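Local coordinates for putative retaining b-glycosidase (PDB 5A95), which hydrolyses beta-glucans, probably as a retaining glycoside hydrolase of family 5 acting on mixed-linkage (1,3-1,4) chains, at residues I135-D140 / P179-Y184. The protein carries 1 engineered substitution. Numbering follows the deposited sequence.
Sequences IYLILD and PTVAVY. With MG (magnesium ion), chain G.
Thr-180 O takes a hydrogen bond from Leu-137 N, 2.9 Å away, nearly straight with an angle of 163° at the hydrogen, while the CA-H of Tyr-136 approaches the same oxygen as a weaker second donor. This bond starts the pairing of two neighbouring parallel strands, 136-144 and 181-185, in what is evidently the (beta/alpha)8 barrel of family 5 glycosidases. Leu-137 O then accepts Ala-182 N at 3.0 Å, and Leu-139 N donates to Val-183 O. Between these last two bonds the second strand carries an extra residue: Leu-137 pairs with Val-181 but Ile-138 with Val-183, a beta bulge at Ala-182, whose psi of -40° departs from strand values.

On one face Ile-138 and Val-183 lie side by side, CG1 of Ile-138 3.9 Å from CB of Val-183. On the other, a chi1 of -180° swings CG1 of Val-181 away from its own amide nitrogen, to meet Leu-139 CD1 at 3.7 Å and the ring edge of Tyr-184; helix 161-174 packs against Leu-139 and Tyr-184 here.

The ring of Tyr-136 presents its CD1-CE1 edge to Pro-179 O, nearly in plane, and its hydroxyl bonds to Ser-49 O. With only the methyl of an alanine in place of this ring, Ser-49 O would probably lose its hydroxyl partner and a gap would be likely to open beside Ala-182 CB and Phe-66.

At the N-terminal end of strand 181-185 a magnesium ion is bound by the carbonyl oxygens of Val-178 and Val-181 and by three waters. Val-181 O lies 2.3 Å from magnesium, and one of the metal's waters donates a 2.9 Å hydrogen bond to Tyr-184 OH.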
ATOM      1  N   ILE A 135      -9.657  22.345 -29.670  1.00 13.55           N
ATOM      2  CA  ILE A 135      -9.416  22.718 -28.276  1.00 11.84           C
ATOM      3  C   ILE A 135      -8.604  21.642 -27.556  1.00 10.83           C
ATOM      4  O   ILE A 135      -8.386  20.548 -28.071  1.00 11.53           O
ATOM      5  CB  ILE A 135     -10.718  23.015 -27.542  1.00 12.71           C
ATOM      6  CG1 ILE A 135     -11.532  21.746 -27.356  1.00 12.16           C
ATOM      7  CG2 ILE A 135     -11.442  24.137 -28.296  1.00 14.13           C
ATOM      8  CD1 ILE A 135     -12.752  21.913 -26.511  1.00 16.86           C
ATOM      9  N   TYR A 136      -8.105  22.019 -26.391  1.00  8.79           N
ATOM     10  CA  TYR A 136      -7.154  21.194 -25.652  1.00  8.14           C
ATOM     11  C   TYR A 136      -7.733  20.657 -24.340  1.00  8.12           C
ATOM     12  O   TYR A 136      -8.681  21.222 -23.812  1.00  9.67           O
ATOM     13  CB  TYR A 136      -5.917  22.031 -25.331  1.00  8.32           C
ATOM     14  CG  TYR A 136      -5.131  22.404 -26.565  1.00  9.16           C
ATOM     15  CD1 TYR A 136      -4.163  21.549 -27.062  1.00  8.22           C
ATOM     16  CD2 TYR A 136      -5.384  23.596 -27.258  1.00  9.23           C
ATOM     17  CE1 TYR A 136      -3.448  21.854 -28.205  1.00  8.48           C
ATOM     18  CE2 TYR A 136      -4.687  23.903 -28.420  1.00 10.44           C
ATOM     19  CZ  TYR A 136      -3.714  23.045 -28.882  1.00 10.27           C
ATOM     20  OH  TYR A 136      -2.998  23.378 -30.000  1.00 10.84           O
ATOM     21  N   LEU A 137      -7.153  19.569 -23.843  1.00  7.86           N
ATOM     22  CA  LEU A 137      -7.567  18.986 -22.582  1.00  7.79           C
ATOM     23  C   LEU A 137      -6.478  19.117 -21.533  1.00  7.32           C
ATOM     24  O   LEU A 137      -5.298  18.908 -21.809  1.00  7.73           O
ATOM     25  CB  LEU A 137      -7.898  17.503 -22.761  1.00  8.58           C
ATOM     26  CG  LEU A 137      -9.085  17.237 -23.689  1.00  9.55           C
ATOM     27  CD1 LEU A 137      -9.158  15.746 -23.982  1.00 10.77           C
ATOM     28  CD2 LEU A 137     -10.389  17.711 -23.062  1.00 10.71           C
ATOM     29  N   ILE A 138      -6.924  19.386 -20.309  1.00  7.27           N
ATOM     30  CA  ILE A 138      -6.142  19.199 -19.097  1.00  7.32           C
ATOM     31  C   ILE A 138      -6.719  17.970 -18.402  1.00  6.77           C
ATOM     32  O   ILE A 138      -7.903  17.957 -18.074  1.00  7.08           O
ATOM     33  CB  ILE A 138      -6.228  20.425 -18.174  1.00  7.52           C
ATOM     34  CG1 ILE A 138      -5.680  21.684 -18.867  1.00  7.90           C
ATOM     35  CG2 ILE A 138      -5.521  20.130 -16.845  1.00  7.64           C
ATOM     36  CD1 ILE A 138      -5.795  22.931 -18.035  1.00  8.96           C
ATOM     37  N   LEU A 139      -5.894  16.950 -18.162  1.00  6.44           N
ATOM     38  CA  LEU A 139      -6.339  15.794 -17.423  1.00  6.58           C
ATOM     39  C   LEU A 139      -5.885  15.958 -15.991  1.00  6.55           C
ATOM     40  O   LEU A 139      -4.691  16.116 -15.715  1.00  6.69           O
ATOM     41  CB  LEU A 139      -5.778  14.502 -18.017  1.00  7.19           C
ATOM     42  CG  LEU A 139      -6.129  14.244 -19.478  1.00  8.40           C
ATOM     43  CD1 LEU A 139      -5.575  12.903 -19.947  1.00  9.09           C
ATOM     44  CD2 LEU A 139      -7.622  14.349 -19.752  1.00  8.70           C
ATOM     45  N   ASP A 140      -6.859  15.937 -15.085  1.00  6.62           N
ATOM     46  CA  ASP A 140      -6.665  16.243 -13.667  1.00  5.83           C
ATOM     47  C   ASP A 140      -6.982  15.000 -12.843  1.00  5.49           C
ATOM     48  O   ASP A 140      -8.090  14.477 -12.877  1.00  6.96           O
ATOM     49  CB  ASP A 140      -7.585  17.428 -13.333  1.00  6.71           C
ATOM     50  CG  ASP A 140      -8.018  17.508 -11.892  1.00  7.11           C
ATOM     51  OD1 ASP A 140      -7.281  17.138 -10.976  1.00  7.66           O
ATOM     52  OD2 ASP A 140      -9.172  17.963 -11.676  1.00  7.05           O
ATOM     53  N   PRO A 179      -1.329  15.850 -29.459  1.00  9.72           N
ATOM     54  CA  PRO A 179      -1.262  17.272 -29.087  1.00  8.75           C
ATOM     55  C   PRO A 179      -2.468  17.755 -28.282  1.00  8.62           C
ATOM     56  O   PRO A 179      -2.349  18.656 -27.465  1.00  9.12           O
ATOM     57  CB  PRO A 179      -1.214  17.989 -30.447  1.00 10.01           C
ATOM     58  CG  PRO A 179      -1.757  16.999 -31.408  1.00 15.16           C
ATOM     59  CD  PRO A 179      -1.312  15.668 -30.923  1.00 11.24           C
ATOM     60  N   THR A 180      -3.621  17.164 -28.533  1.00  9.20           N
ATOM     61  CA  THR A 180      -4.875  17.582 -27.907  1.00  8.98           C
ATOM     62  C   THR A 180      -4.787  17.510 -26.383  1.00  8.23           C
ATOM     63  O   THR A 180      -5.380  18.311 -25.714  1.00  9.18           O
ATOM     64  CB  THR A 180      -6.003  16.668 -28.390  1.00  8.96           C
ATOM     65  OG1 THR A 180      -5.973  16.628 -29.820  1.00 11.11           O
ATOM     66  CG2 THR A 180      -7.340  17.109 -27.917  1.00  9.59           C
ATOM     67  N   VAL A 181      -4.074  16.499 -25.890  1.00  8.13           N
ATOM     68  CA  VAL A 181      -3.931  16.271 -24.462  1.00  8.21           C
ATOM     69  C   VAL A 181      -2.670  17.027 -24.035  1.00  7.70           C
ATOM     70  O   VAL A 181      -1.570  16.601 -24.318  1.00  9.00           O
ATOM     71  CB  VAL A 181      -3.856  14.778 -24.139  1.00  9.42           C
ATOM     72  CG1 VAL A 181      -3.719  14.584 -22.652  1.00 12.96           C
ATOM     73  CG2 VAL A 181      -5.103  14.035 -24.633  1.00 10.43           C
ATOM     74  N   ALA A 182      -2.851  18.186 -23.399  1.00  7.24           N
ATOM     75  CA  ALA A 182      -1.764  19.123 -23.223  1.00  7.56           C
ATOM     76  C   ALA A 182      -1.103  19.066 -21.863  1.00  7.24           C
ATOM     77  O   ALA A 182       0.099  19.260 -21.766  1.00  8.33           O
ATOM     78  CB  ALA A 182      -2.227  20.531 -23.522  1.00  8.50           C
ATOM     79  N   VAL A 183      -1.890  18.893 -20.801  1.00  6.44           N
ATOM     80  CA  VAL A 183      -1.419  19.092 -19.431  1.00  6.21           C
ATOM     81  C   VAL A 183      -1.861  17.909 -18.579  1.00  6.02           C
ATOM     82  O   VAL A 183      -3.030  17.473 -18.638  1.00  6.53           O
ATOM     83  CB  VAL A 183      -2.009  20.395 -18.848  1.00  6.46           C
ATOM     84  CG1 VAL A 183      -1.576  20.603 -17.411  1.00  6.77           C
ATOM     85  CG2 VAL A 183      -1.636  21.600 -19.692  1.00  7.19           C
ATOM     86  N   TYR A 184      -0.910  17.376 -17.816  1.00  5.91           N
ATOM     87  CA  TYR A 184      -1.140  16.308 -16.844  1.00  6.31           C
ATOM     88  C   TYR A 184      -1.032  16.927 -15.457  1.00  5.72           C
ATOM     89  O   TYR A 184       0.048  17.242 -14.972  1.00  5.95           O
ATOM     90  CB  TYR A 184      -0.123  15.174 -16.998  1.00  6.69           C
ATOM     91  CG  TYR A 184      -0.253  14.355 -18.264  1.00  7.04           C
ATOM     92  CD1 TYR A 184      -1.307  14.515 -19.140  1.00  7.70           C
ATOM     93  CD2 TYR A 184       0.652  13.369 -18.563  1.00  7.82           C
ATOM     94  CE1 TYR A 184      -1.424  13.756 -20.274  1.00  9.23           C
ATOM     95  CE2 TYR A 184       0.551  12.609 -19.717  1.00  7.55           C
ATOM     96  CZ  TYR A 184      -0.482  12.824 -20.592  1.00  8.08           C
ATOM     97  OH  TYR A 184      -0.653  12.112 -21.756  1.00  8.50           O
TER
HETATM   98 MG    MG G 401      -0.012  15.355 -25.404  1.00  9.99          MG
HETATM   99  O   HOH W   1      -0.617  13.418 -24.346  1.00  8.89           O
HETATM  100  O   HOH W   2       1.872  14.060 -26.328  1.00  9.95           O
HETATM  101  O   HOH W   3       1.770  16.893 -25.208  1.00 10.83           O